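Side-chain contacts in 2,3-dihydroxy-2,3-dihydrophenylpropionate dehydrogenase (Pseudomonas sp. MC1, PDB 5XTF), which oxidises naphthalene cis-dihydrodiol to 1,2-dihydroxynaphthalene with NAD+ as hydride acceptor, working as a tetrameric short-chain dehydrogenase/reductase: residues R79-A82 with T83-L87; S268-G271 with G272-G276; L253-R256 with K257-K260; S123-D126 with E127-I131; S170-I173 with A174-H177. All coordinates share one frame; numbering follows the deposited sequence.

Overall arrangement
The five contacts lie in series, in the order 1, 4, 5, 3, 2, along a Rossmann-type chain with a central parallel sheet. Interactions 4 and 5 lie on the long helices 118-150 and 170-190, with centres 10 Å apart; Ile128 and Phe129 of the first pack on Cys171 and Ser175 of the second, and both contacts touch the second subunit. Interaction 5 holds the NAD+-binding Lys176. Interaction 1 starts helix 81-95 just after the NAD+-binding residues Asp77 and Val78, and its Arg79 packs against interaction 4. Interactions 2 and 3, centres 24 Å apart, both touch the third subunit. Interaction 3 lies away from the cofactor site, across the chain's centre from interactions 4 and 5.

Interaction 1 (R79-A82 with T83-L87); sequences RDHA and TNEKL
Helix 81-95 starts here, its first strong backbone bond running almost straight from Glu85 N to His81 O (3.0 Å, 165°), with that from Lys86 N to Ala82 O following. Asp80 is the N-cap. Its carboxylate swings away from its own amide (chi1 175°) and reaches over the first turn, so that OD1 takes two bonds from one residue. Thr83 N donates to Asp80 OD1 at 3.1 Å from above the carboxylate plane, while Thr83 OG1 donates to the anti lone pair of Asp80 OD1 at 2.9 Å. A valine in place of Thr83 would probably leave the cap with the backbone amide alone, and the Asp80 carboxylate freer to turn. On another side of the helix Glu85 crosses His81 at a slant, its CG lying over one face of the imidazole, 4.2 Å from the ring centroid and 26° off the normal. The ring is fixed further by His81 ND1, hydrogen-bonded to Ser138 OG on helix 118-150, and by stacking against Trp118 of the second subunit. Chemically, the cap sets an acidic group at the amino end of the helix, where the peptide N-H groups of the first turn would be expected to stabilise its negative charge, just after the NAD+-binding residues Asp77 and Val78.

Interaction 2 (S268-G271 with G272-G276); sequences SIDG and GMALG
A chi1 of 55° sets the carboxylate of Asp270 between its own backbone N and carbonyl carbon, and a chi2 of only 7° spreads the two oxygens towards two amides of the turn that follows, those of Gly272 and Ala274. Asp270 OD1 accepts from Gly272 N at 3.0 Å, which makes an Asx turn, and Asp270 OD2 accepts from Ala274 N at 3.2 Å. Each N-H comes in from well above the carboxylate plane, that of Ala274 being 64° out of it. The same residue also closes the loop through its backbone: Met273 N donates to Asp270 O at 3.1 Å, completing a type I' beta turn from Asp270 to Met273. Both central positions of the turn are glycines with positive phi, and at Gly272 a side chain would collide with Gly271 O. Met273 doubles back over the turn, its chain bending at the thioether so that CE comes to rest 3.3 Å from Asp270 O. On the carboxylate side, the methyl of Ala274 touches Asp270 OD2 at 3.3 Å. One aspartate thus ties down three amides of a buried, glycine-rich reversal. The turn leaves strand 266-269, an outermost strand of the parallel sheet, which pairs with strand 195-201 through Ile269 and Ser200. It also faces the third subunit: Ser268 O bonds to Thr265 OG1 of that copy, Asp270 packs on its Thr263, and Leu275 reaches Ala187 in its helix 170-190.

Interaction 3 (L253-R256 with K257-K260); sequences LASR and KQGK
The carbonyl of Ser255 is approached from above its plane, 36° out of it, by Gly259 N, which donates to Ser255 O at 2.9 Å. The other flat group is the side-chain amide of Gln258, which turns its oxygen towards the same serine, with Gln258 OE1 3.9 Å from Ser255 CB. Between these two groups sits the hydroxyl. Ser255 OG is rotated to a chi1 of 148°, away from the usual staggered positions, and there it receives Gln258 N in a short, fairly straight bond (2.7 Å, 155°). The extended side chain of Gln258 runs past it, its CB 3.4 Å from Ser255 OG. Taken with the carbonyl bond to Gly259, this is an ST motif, in which a serine leaving helix 248-254 uses its hydroxyl and its carbonyl to fold the next residues into a compact turn on the way to strand 266-269. A side chain at position 259 would crowd Ser255 O. Past the turn, Lys260 packs its CB on Arg256 O at 3.2 Å. The guanidinium of Arg256 finds its partners elsewhere in the chain: Gln24 OE1, a salt bridge to Asp99, and Thr150 O. Towards the third subunit, Gln258 packs on Ala248 and Lys260 on Phe239 of that copy.

Interaction 4 (S123-D126 with E127-I131); sequences SSFD and EIFDI
Ser124 O receives the shortest bond of this helical turn, from Ile128 N at 2.7 Å. The side chain of Ile128 folds over the same oxygen, its CD1 reaching to 3.1 Å from Ser124 O and 4.0 Å from Ser124 CB, while Ser124 OG turns back to Lys120 O. One turn of the helix also brings Phe125 and Phe129 together as an offset stack, with ring centroids 4.2 Å apart and planes at 18°. Phe125 is thrown out anti to its amide (chi1 176°), whereas Phe129 takes a chi1 of -83°, and the two torsions bring residues four apart face to face. CD1 of Phe129 stands 3.5 Å above the middle of the Phe125 ring, and CZ of Phe125 lies over the other ring nearer its rim. The closest carbons, Phe125 CE2 and Phe129 CE1, are 3.3 Å apart, a tight fit. Helix 118-150, with helix 170-190, forms the dimer surface usual in short-chain dehydrogenases: the ring of Phe125 meets that of Phe137 of the second subunit, and Phe129 packs on its Val133 and on Ala174 of its own chain. Asp126 OD1 forms a salt bridge with Lys134 NZ of the second subunit. On the polar flank Asp130 OD2 lies 3.0 Å from Asp126 O; these two acceptors would probably repel each other if the carboxylate is charged, although Asp126 O still accepts from Asp130 N, and the chemistry thus sets a well-packed aromatic face beside a less comfortable polar one.

Interaction 5 (S170-I173 with A174-H177); sequences SCYI and ASKH
The buried, tightly held part of this helical turn centres on Ile173 and His177, whose side chains run side by side. Ile173 O takes two bonds, from His177 N at 2.9 Å and from His177 ND1 at 2.8 Å, and these donors reach it from opposite faces of the carbonyl plane. Because Ile173 O lies close to the plane of the imidazole, the ring is probably held against rotation, and Ile173 CG2 packs 3.5 Å from His177 ND1. The far nitrogen, NE2, bonds to Lys184 NZ of the second subunit. Without the imidazole, as with an alanine here, Lys184 of the second subunit is likely to lose its mate, Ile173 O to keep the backbone amide alone, and a gap to open beside the isoleucine methyl. Ser175 adds a grip, its OG donating to Tyr172 O at 2.8 Å, an oxygen that also accepts from Lys176 N. Looser is the side of the partly exposed Tyr172, met by Lys176 through carbon contacts. Lys176, bent at its second torsion (chi2 -58°), crosses the tyrosine with CG over one ring face, 4.0 Å from the centroid, and CE 3.5 Å from Tyr172 OH. The two polar ends part, Tyr172 OH bonding to Ser159 OG and Lys176 NZ to Ala158 O. The Tyr-X-X-X-Lys spacing is the signature of short-chain dehydrogenases, and Lys176 binds NAD+. The chemistry sets a doubly bonded, interface-facing histidine on one side of the helix and a tyrosine and lysine lying across each other on another, consistent with their paired role in the family.

Interaction 1 (R79-A82 with T83-L87)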
loop_
_atom_site.group_PDB
_atom_site.type_symbol
_atom_site.label_atom_id
_atom_site.label_comp_id
_atom_site.label_asym_id
_atom_site.label_seq_id
_atom_site.Cartn_x
_atom_site.Cartn_y
_atom_site.Cartn_z
ATOM N N ARG B 79 -13.937 7.526 -25.664
ATOM C CA ARG B 79 -14.951 8.141 -24.813
ATOM C C ARG B 79 -16.364 7.951 -25.322
ATOM O O ARG B 79 -17.297 8.361 -24.637
ATOM C CB ARG B 79 -14.696 9.634 -24.665
ATOM C CG ARG B 79 -13.489 9.951 -23.857
ATOM C CD ARG B 79 -13.241 11.429 -23.898
ATOM N NE ARG B 79 -12.797 11.867 -25.212
ATOM C CZ ARG B 79 -12.510 13.131 -25.504
ATOM N NH1 ARG B 79 -12.635 14.076 -24.571
ATOM N NH2 ARG B 79 -12.110 13.456 -26.728
ATOM N N ASP B 80 -16.555 7.345 -26.482
ATOM C CA ASP B 80 -17.875 7.119 -27.048
ATOM C C ASP B 80 -18.213 5.639 -26.900
ATOM O O ASP B 80 -17.516 4.780 -27.463
ATOM C CB ASP B 80 -17.887 7.577 -28.507
ATOM C CG ASP B 80 -19.186 7.278 -29.219
ATOM O OD1 ASP B 80 -19.175 6.371 -30.096
ATOM O OD2 ASP B 80 -20.209 7.948 -28.928
ATOM N N HIS B 81 -19.276 5.344 -26.144
ATOM C CA HIS B 81 -19.581 3.959 -25.792
ATOM C C HIS B 81 -19.838 3.105 -27.032
ATOM O O HIS B 81 -19.332 1.980 -27.135
ATOM C CB HIS B 81 -20.783 3.905 -24.842
ATOM C CG HIS B 81 -21.089 2.531 -24.349
ATOM N ND1 HIS B 81 -20.167 1.768 -23.663
ATOM C CD2 HIS B 81 -22.204 1.767 -24.456
ATOM C CE1 HIS B 81 -20.697 0.594 -23.370
ATOM N NE2 HIS B 81 -21.933 0.568 -23.838
ATOM N N ALA B 82 -20.601 3.634 -27.992
ATOM C CA ALA B 82 -20.903 2.888 -29.210
ATOM C C ALA B 82 -19.640 2.463 -29.943
ATOM O O ALA B 82 -19.611 1.381 -30.543
ATOM C CB ALA B 82 -21.794 3.726 -30.129
ATOM N N THR B 83 -18.588 3.284 -29.904
ATOM C CA THR B 83 -17.325 2.878 -30.514
ATOM C C THR B 83 -16.747 1.636 -29.831
ATOM O O THR B 83 -16.235 0.725 -30.505
ATOM C CB THR B 83 -16.326 4.037 -30.464
ATOM O OG1 THR B 83 -16.787 5.119 -31.290
ATOM C CG2 THR B 83 -14.941 3.576 -30.927
ATOM N N ASN B 84 -16.815 1.584 -28.493
ATOM C CA ASN B 84 -16.354 0.403 -27.763
ATOM C C ASN B 84 -17.186 -0.821 -28.127
ATOM O O ASN B 84 -16.647 -1.917 -28.298
ATOM C CB ASN B 84 -16.428 0.643 -26.246
ATOM C CG ASN B 84 -15.449 1.686 -25.763
ATOM O OD1 ASN B 84 -15.839 2.761 -25.305
ATOM N ND2 ASN B 84 -14.177 1.368 -25.836
ATOM N N GLU B 85 -18.510 -0.657 -28.217
ATOM C CA GLU B 85 -19.357 -1.751 -28.677
ATOM C C GLU B 85 -18.969 -2.189 -30.086
ATOM O O GLU B 85 -18.873 -3.390 -30.375
ATOM C CB GLU B 85 -20.820 -1.320 -28.614
ATOM C CG GLU B 85 -21.317 -1.150 -27.185
ATOM C CD GLU B 85 -22.696 -0.510 -27.102
ATOM O OE1 GLU B 85 -23.023 0.338 -27.969
ATOM O OE2 GLU B 85 -23.457 -0.872 -26.179
ATOM N N LYS B 86 -18.703 -1.224 -30.964
ATOM C CA LYS B 86 -18.292 -1.532 -32.329
ATOM C C LYS B 86 -17.007 -2.352 -32.344
ATOM O O LYS B 86 -16.925 -3.385 -33.024
ATOM C CB LYS B 86 -18.126 -0.228 -33.102
ATOM C CG LYS B 86 -17.905 -0.358 -34.600
ATOM C CD LYS B 86 -17.919 1.061 -35.179
ATOM C CE LYS B 86 -17.077 1.215 -36.430
ATOM N NZ LYS B 86 -17.075 -0.036 -37.194
ATOM N N LEU B 87 -16.005 -1.921 -31.566
ATOM C CA LEU B 87 -14.754 -2.673 -31.443
ATOM C C LEU B 87 -15.018 -4.125 -31.072
ATOM O O LEU B 87 -14.528 -5.053 -31.731
ATOM C CB LEU B 87 -13.848 -2.022 -30.400
ATOM C CG LEU B 87 -12.486 -2.674 -30.133
ATOM C CD1 LEU B 87 -11.549 -2.391 -31.258
ATOM C CD2 LEU B 87 -11.879 -2.171 -28.806
#

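Interaction 2 (S268-G271 with G272-G276)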
loop_
_atom_site.group_PDB
_atom_site.type_symbol
_atom_site.label_atom_id
_atom_site.label_comp_id
_atom_site.label_asym_id
_atom_site.label_seq_id
_atom_site.Cartn_x
_atom_site.Cartn_y
_atom_site.Cartn_z
ATOM N N SER B 268 4.094 -3.341 -11.518
ATOM C CA SER B 268 4.864 -2.136 -11.811
ATOM C C SER B 268 6.032 -2.452 -12.723
ATOM O O SER B 268 6.753 -3.434 -12.518
ATOM C CB SER B 268 5.408 -1.503 -10.528
ATOM O OG SER B 268 4.346 -1.017 -9.745
ATOM N N ILE B 269 6.239 -1.594 -13.713
ATOM C CA ILE B 269 7.389 -1.703 -14.598
ATOM C C ILE B 269 7.837 -0.280 -14.911
ATOM O O ILE B 269 7.377 0.340 -15.875
ATOM C CB ILE B 269 7.055 -2.541 -15.855
ATOM C CG1 ILE B 269 8.236 -2.566 -16.820
ATOM C CG2 ILE B 269 5.778 -2.059 -16.543
ATOM C CD1 ILE B 269 8.213 -3.736 -17.789
ATOM N N ASP B 270 8.740 0.254 -14.076
ATOM C CA ASP B 270 8.990 1.688 -14.039
ATOM C C ASP B 270 10.449 2.037 -13.773
ATOM O O ASP B 270 10.743 3.186 -13.422
ATOM C CB ASP B 270 8.130 2.332 -12.957
ATOM C CG ASP B 270 8.334 1.692 -11.578
ATOM O OD1 ASP B 270 9.238 0.829 -11.409
ATOM O OD2 ASP B 270 7.588 2.069 -10.644
ATOM N N GLY B 271 11.363 1.075 -13.890
ATOM C CA GLY B 271 12.759 1.358 -13.643
ATOM C C GLY B 271 13.065 1.766 -12.224
ATOM O O GLY B 271 14.104 2.387 -11.981
ATOM N N GLY B 272 12.187 1.428 -11.278
ATOM C CA GLY B 272 12.370 1.774 -9.887
ATOM C C GLY B 272 11.791 3.105 -9.492
ATOM O O GLY B 272 11.968 3.519 -8.343
ATOM N N MET B 273 11.089 3.778 -10.407
ATOM C CA MET B 273 10.646 5.148 -10.168
ATOM C C MET B 273 9.764 5.254 -8.937
ATOM O O MET B 273 9.828 6.248 -8.210
ATOM C CB MET B 273 9.890 5.672 -11.378
ATOM C CG MET B 273 9.767 7.183 -11.429
ATOM S SD MET B 273 9.129 7.648 -13.050
ATOM C CE MET B 273 9.870 6.311 -13.984
ATOM N N ALA B 274 8.907 4.259 -8.701
ATOM C CA ALA B 274 8.072 4.296 -7.510
ATOM C C ALA B 274 8.922 4.327 -6.243
ATOM O O ALA B 274 8.528 4.940 -5.245
ATOM C CB ALA B 274 7.116 3.101 -7.508
ATOM N N LEU B 275 10.104 3.707 -6.272
ATOM C CA LEU B 275 10.985 3.733 -5.107
ATOM C C LEU B 275 11.440 5.146 -4.761
ATOM O O LEU B 275 11.710 5.439 -3.589
ATOM C CB LEU B 275 12.217 2.855 -5.351
ATOM C CG LEU B 275 12.227 1.358 -5.036
ATOM C CD1 LEU B 275 10.852 0.764 -5.113
ATOM C CD2 LEU B 275 13.158 0.706 -6.022
ATOM N N GLY B 276 11.562 6.020 -5.750
ATOM C CA GLY B 276 12.184 7.316 -5.563
ATOM C C GLY B 276 13.488 7.438 -6.334
ATOM O O GLY B 276 14.015 6.477 -6.894
#

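Interaction 3 (L253-R256 with K257-K260)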
loop_
_atom_site.group_PDB
_atom_site.type_symbol
_atom_site.label_atom_id
_atom_site.label_comp_id
_atom_site.label_asym_id
_atom_site.label_seq_id
_atom_site.Cartn_x
_atom_site.Cartn_y
_atom_site.Cartn_z
ATOM N N LEU B 253 -0.119 -11.388 -17.997
ATOM C CA LEU B 253 -1.439 -11.211 -17.386
ATOM C C LEU B 253 -2.579 -11.690 -18.286
ATOM O O LEU B 253 -3.642 -12.070 -17.783
ATOM C CB LEU B 253 -1.658 -9.743 -17.002
ATOM C CG LEU B 253 -0.799 -9.142 -15.883
ATOM C CD1 LEU B 253 -1.066 -7.631 -15.757
ATOM C CD2 LEU B 253 -1.038 -9.832 -14.554
ATOM N N ALA B 254 -2.399 -11.670 -19.603
ATOM C CA ALA B 254 -3.432 -12.173 -20.509
ATOM C C ALA B 254 -3.341 -13.676 -20.760
ATOM O O ALA B 254 -4.349 -14.292 -21.122
ATOM C CB ALA B 254 -3.370 -11.434 -21.849
ATOM N N SER B 255 -2.172 -14.277 -20.591
ATOM C CA SER B 255 -2.003 -15.687 -20.903
ATOM C C SER B 255 -2.868 -16.557 -19.996
ATOM O O SER B 255 -2.808 -16.453 -18.764
ATOM C CB SER B 255 -0.532 -16.062 -20.767
ATOM O OG SER B 255 -0.399 -17.399 -20.337
ATOM N N ARG B 256 -3.695 -17.410 -20.605
ATOM C CA ARG B 256 -4.489 -18.331 -19.805
ATOM C C ARG B 256 -3.630 -19.385 -19.149
ATOM O O ARG B 256 -4.064 -19.999 -18.175
ATOM C CB ARG B 256 -5.531 -19.032 -20.653
ATOM C CG ARG B 256 -6.643 -18.162 -21.119
ATOM C CD ARG B 256 -7.468 -18.950 -22.118
ATOM N NE ARG B 256 -8.541 -18.130 -22.660
ATOM C CZ ARG B 256 -9.702 -17.959 -22.050
ATOM N NH1 ARG B 256 -9.911 -18.556 -20.888
ATOM N NH2 ARG B 256 -10.641 -17.195 -22.584
ATOM N N LYS B 257 -2.436 -19.632 -19.673
ATOM C CA LYS B 257 -1.541 -20.592 -19.044
ATOM C C LYS B 257 -0.786 -19.941 -17.893
ATOM O O LYS B 257 -0.941 -20.327 -16.731
ATOM C CB LYS B 257 -0.562 -21.165 -20.085
ATOM C CG LYS B 257 -1.105 -21.140 -21.520
ATOM C CD LYS B 257 -0.317 -22.050 -22.472
ATOM C CE LYS B 257 1.117 -21.557 -22.685
ATOM N NZ LYS B 257 1.171 -20.114 -23.077
ATOM N N GLN B 258 0.013 -18.923 -18.206
ATOM C CA GLN B 258 0.915 -18.342 -17.225
ATOM C C GLN B 258 0.190 -17.494 -16.189
ATOM O O GLN B 258 0.708 -17.321 -15.077
ATOM C CB GLN B 258 1.966 -17.495 -17.937
ATOM C CG GLN B 258 2.808 -18.227 -18.974
ATOM C CD GLN B 258 3.599 -17.243 -19.822
ATOM O OE1 GLN B 258 3.244 -16.072 -19.929
ATOM N NE2 GLN B 258 4.672 -17.711 -20.423
ATOM N N GLY B 259 -0.979 -16.952 -16.529
ATOM C CA GLY B 259 -1.677 -16.041 -15.650
ATOM C C GLY B 259 -2.967 -16.551 -15.060
ATOM O O GLY B 259 -3.703 -15.757 -14.458
ATOM N N LYS B 260 -3.270 -17.847 -15.181
ATOM C CA LYS B 260 -4.564 -18.373 -14.752
ATOM C C LYS B 260 -4.846 -18.133 -13.277
ATOM O O LYS B 260 -6.014 -18.154 -12.872
ATOM C CB LYS B 260 -4.638 -19.874 -15.023
ATOM C CG LYS B 260 -3.894 -20.725 -14.011
ATOM C CD LYS B 260 -4.228 -22.200 -14.150
ATOM C CE LYS B 260 -3.542 -22.808 -15.359
ATOM N NZ LYS B 260 -3.702 -24.299 -15.400
#

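Interaction 4 (S123-D126 with E127-I131)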
loop_
_atom_site.group_PDB
_atom_site.type_symbol
_atom_site.label_atom_id
_atom_site.label_comp_id
_atom_site.label_asym_id
_atom_site.label_seq_id
_atom_site.Cartn_x
_atom_site.Cartn_y
_atom_site.Cartn_z
ATOM N N SER B 123 -12.115 21.744 -17.151
ATOM C CA SER B 123 -12.024 21.136 -18.471
ATOM C C SER B 123 -11.087 19.939 -18.457
ATOM O O SER B 123 -11.455 18.839 -18.891
ATOM C CB SER B 123 -11.553 22.165 -19.494
ATOM O OG SER B 123 -12.587 23.078 -19.779
ATOM N N SER B 124 -9.862 20.143 -17.967
ATOM C CA SER B 124 -8.895 19.059 -17.922
ATOM C C SER B 124 -9.442 17.876 -17.144
ATOM O O SER B 124 -9.303 16.723 -17.579
ATOM C CB SER B 124 -7.595 19.553 -17.296
ATOM O OG SER B 124 -7.109 20.690 -17.994
ATOM N N PHE B 125 -10.106 18.144 -16.009
ATOM C CA PHE B 125 -10.601 17.049 -15.180
ATOM C C PHE B 125 -11.594 16.203 -15.959
ATOM O O PHE B 125 -11.554 14.967 -15.901
ATOM C CB PHE B 125 -11.226 17.590 -13.882
ATOM C CG PHE B 125 -11.846 16.524 -13.008
ATOM C CD1 PHE B 125 -13.076 15.975 -13.322
ATOM C CD2 PHE B 125 -11.207 16.089 -11.864
ATOM C CE1 PHE B 125 -13.646 14.984 -12.539
ATOM C CE2 PHE B 125 -11.784 15.114 -11.058
ATOM C CZ PHE B 125 -13.002 14.556 -11.402
ATOM N N ASP B 126 -12.489 16.847 -16.701
ATOM C CA ASP B 126 -13.453 16.091 -17.488
ATOM C C ASP B 126 -12.750 15.252 -18.546
ATOM O O ASP B 126 -13.120 14.093 -18.788
ATOM C CB ASP B 126 -14.462 17.052 -18.117
ATOM C CG ASP B 126 -15.276 17.830 -17.058
ATOM O OD1 ASP B 126 -15.272 17.424 -15.872
ATOM O OD2 ASP B 126 -15.923 18.849 -17.405
ATOM N N GLU B 127 -11.707 15.801 -19.167
ATOM C CA GLU B 127 -11.044 15.049 -20.221
ATOM C C GLU B 127 -10.225 13.906 -19.626
ATOM O O GLU B 127 -10.219 12.792 -20.160
ATOM C CB GLU B 127 -10.184 15.987 -21.069
ATOM C CG GLU B 127 -10.238 15.693 -22.559
ATOM C CD GLU B 127 -9.564 16.769 -23.414
ATOM O OE1 GLU B 127 -9.733 17.976 -23.112
ATOM O OE2 GLU B 127 -8.865 16.396 -24.389
ATOM N N ILE B 128 -9.583 14.144 -18.481
ATOM C CA ILE B 128 -8.731 13.116 -17.890
ATOM C C ILE B 128 -9.571 11.949 -17.398
ATOM O O ILE B 128 -9.281 10.782 -17.700
ATOM C CB ILE B 128 -7.867 13.714 -16.768
ATOM C CG1 ILE B 128 -6.711 14.493 -17.381
ATOM C CG2 ILE B 128 -7.329 12.624 -15.855
ATOM C CD1 ILE B 128 -6.481 15.788 -16.729
ATOM N N PHE B 129 -10.655 12.239 -16.682
ATOM C CA PHE B 129 -11.427 11.149 -16.104
ATOM C C PHE B 129 -12.293 10.432 -17.138
ATOM O O PHE B 129 -12.515 9.218 -17.013
ATOM C CB PHE B 129 -12.245 11.669 -14.927
ATOM C CG PHE B 129 -11.446 11.735 -13.652
ATOM C CD1 PHE B 129 -10.540 12.757 -13.441
ATOM C CD2 PHE B 129 -11.567 10.735 -12.687
ATOM C CE1 PHE B 129 -9.778 12.793 -12.276
ATOM C CE2 PHE B 129 -10.808 10.761 -11.523
ATOM C CZ PHE B 129 -9.918 11.801 -11.315
ATOM N N ASP B 130 -12.761 11.144 -18.175
ATOM C CA ASP B 130 -13.463 10.468 -19.260
ATOM C C ASP B 130 -12.570 9.439 -19.943
ATOM O O ASP B 130 -13.017 8.325 -20.247
ATOM C CB ASP B 130 -13.981 11.480 -20.279
ATOM C CG ASP B 130 -15.233 12.173 -19.813
ATOM O OD1 ASP B 130 -15.908 11.594 -18.933
ATOM O OD2 ASP B 130 -15.536 13.287 -20.308
ATOM N N ILE B 131 -11.305 9.779 -20.172
ATOM C CA ILE B 131 -10.414 8.907 -20.938
ATOM C C ILE B 131 -9.720 7.886 -20.053
ATOM O O ILE B 131 -9.665 6.698 -20.383
ATOM C CB ILE B 131 -9.374 9.745 -21.704
ATOM C CG1 ILE B 131 -10.043 10.590 -22.778
ATOM C CG2 ILE B 131 -8.330 8.829 -22.313
ATOM C CD1 ILE B 131 -9.089 11.579 -23.425
#

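Interaction 5 (S170-I173 with A174-H177)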
loop_
_atom_site.group_PDB
_atom_site.type_symbol
_atom_site.label_atom_id
_atom_site.label_comp_id
_atom_site.label_asym_id
_atom_site.label_seq_id
_atom_site.Cartn_x
_atom_site.Cartn_y
_atom_site.Cartn_z
ATOM N N SER B 170 -2.358 16.748 -10.224
ATOM C CA SER B 170 -3.235 16.034 -9.308
ATOM C C SER B 170 -4.376 15.349 -10.038
ATOM O O SER B 170 -4.834 14.292 -9.594
ATOM C CB SER B 170 -3.772 16.989 -8.247
ATOM O OG SER B 170 -4.510 18.036 -8.849
ATOM N N CYS B 171 -4.862 15.927 -11.144
ATOM C CA CYS B 171 -5.890 15.232 -11.919
ATOM C C CYS B 171 -5.369 13.895 -12.423
ATOM O O CYS B 171 -5.994 12.850 -12.206
ATOM C CB CYS B 171 -6.365 16.087 -13.094
ATOM S SG CYS B 171 -7.079 17.667 -12.583
ATOM N N TYR B 172 -4.213 13.912 -13.091
ATOM C CA TYR B 172 -3.659 12.677 -13.626
ATOM C C TYR B 172 -3.438 11.660 -12.520
ATOM O O TYR B 172 -3.833 10.497 -12.659
ATOM C CB TYR B 172 -2.353 12.956 -14.377
ATOM C CG TYR B 172 -1.765 11.729 -15.067
ATOM C CD1 TYR B 172 -2.242 11.296 -16.310
ATOM C CD2 TYR B 172 -0.729 11.007 -14.478
ATOM C CE1 TYR B 172 -1.706 10.171 -16.940
ATOM C CE2 TYR B 172 -0.185 9.881 -15.110
ATOM C CZ TYR B 172 -0.676 9.475 -16.335
ATOM O OH TYR B 172 -0.124 8.360 -16.922
ATOM N N ILE B 173 -2.844 12.082 -11.398
ATOM C CA ILE B 173 -2.528 11.129 -10.342
ATOM C C ILE B 173 -3.803 10.562 -9.738
ATOM O O ILE B 173 -3.880 9.365 -9.429
ATOM C CB ILE B 173 -1.620 11.776 -9.285
ATOM C CG1 ILE B 173 -0.244 12.020 -9.894
ATOM C CG2 ILE B 173 -1.495 10.876 -8.081
ATOM C CD1 ILE B 173 0.730 12.651 -8.975
ATOM N N ALA B 174 -4.836 11.399 -9.602
ATOM C CA ALA B 174 -6.108 10.919 -9.074
ATOM C C ALA B 174 -6.762 9.932 -10.035
ATOM O O ALA B 174 -7.335 8.926 -9.605
ATOM C CB ALA B 174 -7.029 12.104 -8.791
ATOM N N SER B 175 -6.678 10.189 -11.342
ATOM C CA SER B 175 -7.277 9.254 -12.291
ATOM C C SER B 175 -6.542 7.920 -12.274
ATOM O O SER B 175 -7.162 6.857 -12.355
ATOM C CB SER B 175 -7.290 9.834 -13.706
ATOM O OG SER B 175 -5.999 9.869 -14.301
ATOM N N LYS B 176 -5.226 7.957 -12.151
ATOM C CA LYS B 176 -4.475 6.712 -12.132
ATOM C C LYS B 176 -4.663 5.954 -10.827
ATOM O O LYS B 176 -4.582 4.722 -10.817
ATOM C CB LYS B 176 -3.007 7.012 -12.415
ATOM C CG LYS B 176 -2.797 7.370 -13.912
ATOM C CD LYS B 176 -3.275 6.215 -14.822
ATOM C CE LYS B 176 -2.958 6.472 -16.286
ATOM N NZ LYS B 176 -3.362 5.301 -17.127
ATOM N N HIS B 177 -4.940 6.653 -9.719
ATOM C CA HIS B 177 -5.337 5.940 -8.511
ATOM C C HIS B 177 -6.716 5.313 -8.655
ATOM O O HIS B 177 -6.953 4.205 -8.161
ATOM C CB HIS B 177 -5.296 6.871 -7.307
ATOM C CG HIS B 177 -3.932 7.020 -6.722
ATOM N ND1 HIS B 177 -2.937 7.757 -7.333
ATOM C CD2 HIS B 177 -3.390 6.519 -5.585
ATOM C CE1 HIS B 177 -1.843 7.706 -6.594
ATOM N NE2 HIS B 177 -2.093 6.964 -5.528
#